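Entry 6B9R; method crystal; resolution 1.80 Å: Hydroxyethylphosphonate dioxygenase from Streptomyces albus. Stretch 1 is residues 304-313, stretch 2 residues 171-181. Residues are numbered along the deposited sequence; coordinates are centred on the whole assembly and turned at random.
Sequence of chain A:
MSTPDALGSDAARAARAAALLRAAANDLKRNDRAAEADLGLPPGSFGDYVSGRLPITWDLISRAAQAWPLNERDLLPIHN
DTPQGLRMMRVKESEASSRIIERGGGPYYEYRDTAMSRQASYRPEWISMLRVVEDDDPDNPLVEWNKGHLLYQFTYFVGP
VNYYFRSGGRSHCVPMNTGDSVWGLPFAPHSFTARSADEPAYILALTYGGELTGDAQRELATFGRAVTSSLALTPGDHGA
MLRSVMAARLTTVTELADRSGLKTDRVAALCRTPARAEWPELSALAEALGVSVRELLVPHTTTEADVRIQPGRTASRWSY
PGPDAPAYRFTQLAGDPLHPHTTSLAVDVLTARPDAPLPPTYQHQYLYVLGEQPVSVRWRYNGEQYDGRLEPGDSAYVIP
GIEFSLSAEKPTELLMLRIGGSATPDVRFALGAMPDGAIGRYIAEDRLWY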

# COMPACT_ATOMS: atom_id res chain seq x y z
N GLU A 304 23.23 10.16 0.35
CA GLU A 304 24.05 11.08 -0.43
C GLU A 304 24.56 10.29 -1.62
O GLU A 304 25.05 9.16 -1.45
CB GLU A 304 25.21 11.65 0.42
CG GLU A 304 26.22 12.52 -0.36
CD GLU A 304 25.56 13.62 -1.19
OE1 GLU A 304 24.48 14.11 -0.81
OE2 GLU A 304 26.14 13.99 -2.24
N ALA A 305 24.40 10.84 -2.82
CA ALA A 305 24.62 10.07 -4.05
C ALA A 305 23.80 8.78 -4.02
O ALA A 305 24.25 7.72 -4.46
CB ALA A 305 26.11 9.79 -4.26
N ASP A 306 22.59 8.88 -3.48
CA ASP A 306 21.55 7.85 -3.51
C ASP A 306 21.88 6.60 -2.69
O ASP A 306 21.19 5.57 -2.84
CB ASP A 306 21.20 7.44 -4.94
CG ASP A 306 20.70 8.60 -5.76
OD1 ASP A 306 20.00 9.47 -5.19
OD2 ASP A 306 21.02 8.66 -6.97
N VAL A 307 22.90 6.65 -1.83
CA VAL A 307 23.24 5.55 -0.93
C VAL A 307 23.48 6.12 0.46
O VAL A 307 23.78 7.31 0.64
CB VAL A 307 24.49 4.77 -1.40
CG1 VAL A 307 24.27 4.19 -2.79
CG2 VAL A 307 25.73 5.66 -1.40
N ARG A 308 23.33 5.26 1.47
CA ARG A 308 23.71 5.59 2.85
C ARG A 308 24.65 4.49 3.34
O ARG A 308 24.23 3.34 3.54
CB ARG A 308 22.49 5.74 3.75
CG ARG A 308 22.75 5.80 5.28
CD ARG A 308 24.03 6.56 5.70
NE ARG A 308 24.15 7.87 5.08
CZ ARG A 308 25.30 8.53 4.97
NH1 ARG A 308 26.43 8.00 5.43
NH2 ARG A 308 25.32 9.71 4.38
N ILE A 309 25.91 4.84 3.57
CA ILE A 309 26.93 3.88 3.97
C ILE A 309 27.06 3.89 5.49
O ILE A 309 27.20 4.95 6.10
CB ILE A 309 28.28 4.23 3.31
CG1 ILE A 309 28.15 4.15 1.79
CG2 ILE A 309 29.35 3.28 3.80
CD1 ILE A 309 29.33 4.79 1.05
N GLN A 310 27.03 2.69 6.09
CA GLN A 310 27.25 2.56 7.53
C GLN A 310 28.57 1.85 7.79
O GLN A 310 28.67 0.63 7.57
CB GLN A 310 26.11 1.78 8.21
CG GLN A 310 26.30 1.59 9.72
CD GLN A 310 26.46 2.93 10.44
OE1 GLN A 310 25.57 3.77 10.38
NE2 GLN A 310 27.60 3.14 11.08
N PRO A 311 29.62 2.55 8.22
CA PRO A 311 30.83 1.85 8.66
C PRO A 311 30.49 0.96 9.84
O PRO A 311 29.79 1.38 10.77
CB PRO A 311 31.79 2.98 9.05
CG PRO A 311 31.21 4.23 8.41
CD PRO A 311 29.72 4.01 8.40
N GLY A 312 30.97 -0.28 9.80
CA GLY A 312 30.76 -1.17 10.93
C GLY A 312 31.42 -0.68 12.21
O GLY A 312 30.92 -0.95 13.30
N ARG A 313 32.53 0.05 12.09
CA ARG A 313 33.29 0.45 13.26
C ARG A 313 32.52 1.45 14.13
O ARG A 313 32.62 1.40 15.36
CB ARG A 313 34.62 1.07 12.84
CG ARG A 313 35.65 1.20 13.96
CD ARG A 313 36.83 2.04 13.49
NE ARG A 313 36.53 3.47 13.52
CZ ARG A 313 36.98 4.35 12.63
NH1 ARG A 313 37.75 3.95 11.62
NH2 ARG A 313 36.66 5.64 12.75
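Stretch 2 171-181: SHCVPMNTGDS

Two segments far apart in sequence often meet through a short patch of paired backbone, with side chains closing the remaining gap, and the packing of residues 171-181 on residues 304-313 of hydroxyethylphosphonate dioxygenase is a compact example. Together the two segments bury 377 Å², and the contact changes character along the way, from side chains alone at its beginning to main-chain hydrogen bonds at its end.

Stretch 2 enters as an extended strand, 171-175, whose alternation is plain in its contacts. S171, C173 and P175 are out of reach of stretch 1, whereas H172 and V174 direct their CA-to-CB bonds toward it. The backbones are still well separated here: the CA atoms of H172 and A305 lie 8.8 Å apart, too far for strand pairing, and side chains must span the space. NE2 of H172 comes within 4.0 Å of CB of A305, which approaches the imidazole obliquely from the type I' turn E304-V307. Two residues on, CG2 of V174 packs 4.0 Å from CD1 of I309. The same isoleucine serves M176, whose CA-to-CB bond points sideways but whose long side chain (chi1 m, chi2 m, chi3 t) brings CE to 3.8 Å from CG2 of I309. I309 thus joins the two in a small apolar cluster.

The strand ends at P175, and beyond M176 the chain makes a type II turn from N177 to D180, closed by a bond from D180 N to N177 O of 3.1 Å. The side chain of D180 supports the turn as well, with OD2 accepting from N177 N at 2.8 Å, and T178 N donates to N177 OD1 at 2.9 Å. G179, at phi 93° and psi -11°, has a conformation that calls for glycine, since a CB would be jammed against the preceding carbonyl oxygen. The carbonyl oxygen of G179, O, lies 3.5 Å from CA of G312. A side chain on G312 could not be placed there either: an ideal CB would come within 2.7 Å of G179 O.

D180 then links turn and neighbour. While D180 OD2 holds N177 N, D180 OD1 accepts from G312 N at 2.9 Å, almost linearly (177°); a water that donates to D180 OD1 at 2.8 Å also accepts from R313 N at 3.0 Å.

At S181 the backbones finally pair. S181 and Q310 form an antiparallel hydrogen-bonded pair, CA to CA 5.3 Å, in which Q310 N donates to S181 O at 2.8 Å and S181 N donates to Q310 O at 3.2 Å, the latter more bent at 141°. Their side chains share one face of the sheet, with CB of Q310 3.6 Å from OG of S181. A second water stitches the junction, accepting from S181 OG at 2.6 Å and donating to Q310 O at 2.8 Å and G179 O at 2.9 Å. The general lesson is that a single bridge can anchor a contact when a turn and a few side chains extend it.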

# COMPACT_ATOMS: atom_id res chain seq x y z
N SER A 171 30.82 8.95 -10.89
CA SER A 171 31.12 7.62 -10.39
C SER A 171 31.94 7.73 -9.12
O SER A 171 32.87 8.54 -9.04
CB SER A 171 31.88 6.80 -11.43
OG SER A 171 31.11 6.62 -12.60
N HIS A 172 31.59 6.93 -8.12
CA HIS A 172 32.30 6.89 -6.86
C HIS A 172 32.75 5.46 -6.56
O HIS A 172 32.14 4.49 -7.02
CB HIS A 172 31.43 7.37 -5.69
CG HIS A 172 30.73 8.66 -5.94
ND1 HIS A 172 31.14 9.85 -5.40
CD2 HIS A 172 29.62 8.94 -6.67
CE1 HIS A 172 30.33 10.82 -5.78
NE2 HIS A 172 29.39 10.30 -6.56
N CYS A 173 33.82 5.35 -5.78
CA CYS A 173 34.28 4.07 -5.25
C CYS A 173 34.60 4.24 -3.77
O CYS A 173 35.45 5.07 -3.40
CB CYS A 173 35.52 3.56 -5.99
SG CYS A 173 36.24 2.09 -5.23
N VAL A 174 33.94 3.45 -2.93
CA VAL A 174 34.26 3.44 -1.50
C VAL A 174 34.71 2.03 -1.13
O VAL A 174 33.92 1.08 -1.22
CB VAL A 174 33.05 3.89 -0.66
CG1 VAL A 174 33.33 3.68 0.81
CG2 VAL A 174 32.73 5.35 -0.93
N PRO A 175 35.97 1.85 -0.71
CA PRO A 175 36.40 0.52 -0.25
C PRO A 175 35.72 0.14 1.06
O PRO A 175 35.56 0.97 1.96
CB PRO A 175 37.92 0.68 -0.05
CG PRO A 175 38.28 1.98 -0.73
CD PRO A 175 37.06 2.84 -0.67
N MET A 176 35.32 -1.12 1.15
CA MET A 176 34.63 -1.67 2.31
C MET A 176 35.44 -2.82 2.90
O MET A 176 36.38 -3.33 2.29
CB MET A 176 33.24 -2.19 1.92
CG MET A 176 32.44 -1.20 1.16
SD MET A 176 31.79 0.03 2.29
CE MET A 176 30.86 1.02 1.11
N ASN A 177 35.03 -3.25 4.09
CA ASN A 177 35.52 -4.50 4.64
C ASN A 177 34.41 -5.13 5.46
O ASN A 177 33.30 -4.62 5.53
CB ASN A 177 36.79 -4.30 5.46
CG ASN A 177 37.82 -5.38 5.19
OD1 ASN A 177 37.48 -6.57 5.11
ND2 ASN A 177 39.07 -4.97 5.02
N THR A 178 34.73 -6.27 6.08
CA THR A 178 33.73 -7.07 6.77
C THR A 178 32.97 -6.27 7.82
O THR A 178 33.58 -5.59 8.65
CB THR A 178 34.40 -8.28 7.41
OG1 THR A 178 35.06 -9.03 6.38
CG2 THR A 178 33.36 -9.18 8.10
N GLY A 179 31.64 -6.35 7.77
CA GLY A 179 30.80 -5.66 8.72
C GLY A 179 30.34 -4.28 8.29
O GLY A 179 29.47 -3.71 8.97
N ASP A 180 30.89 -3.72 7.22
CA ASP A 180 30.33 -2.52 6.62
C ASP A 180 29.02 -2.86 5.89
O ASP A 180 28.71 -4.03 5.62
CB ASP A 180 31.32 -1.88 5.65
CG ASP A 180 32.59 -1.43 6.33
OD1 ASP A 180 32.53 -1.12 7.53
OD2 ASP A 180 33.64 -1.37 5.66
N SER A 181 28.26 -1.82 5.57
CA SER A 181 26.98 -2.03 4.90
C SER A 181 26.54 -0.74 4.23
O SER A 181 27.00 0.35 4.57
CB SER A 181 25.92 -2.52 5.89
OG SER A 181 25.69 -1.57 6.91
O HOH W 1 27.48 -1.58 8.84
O HOH W 2 33.96 0.28 9.47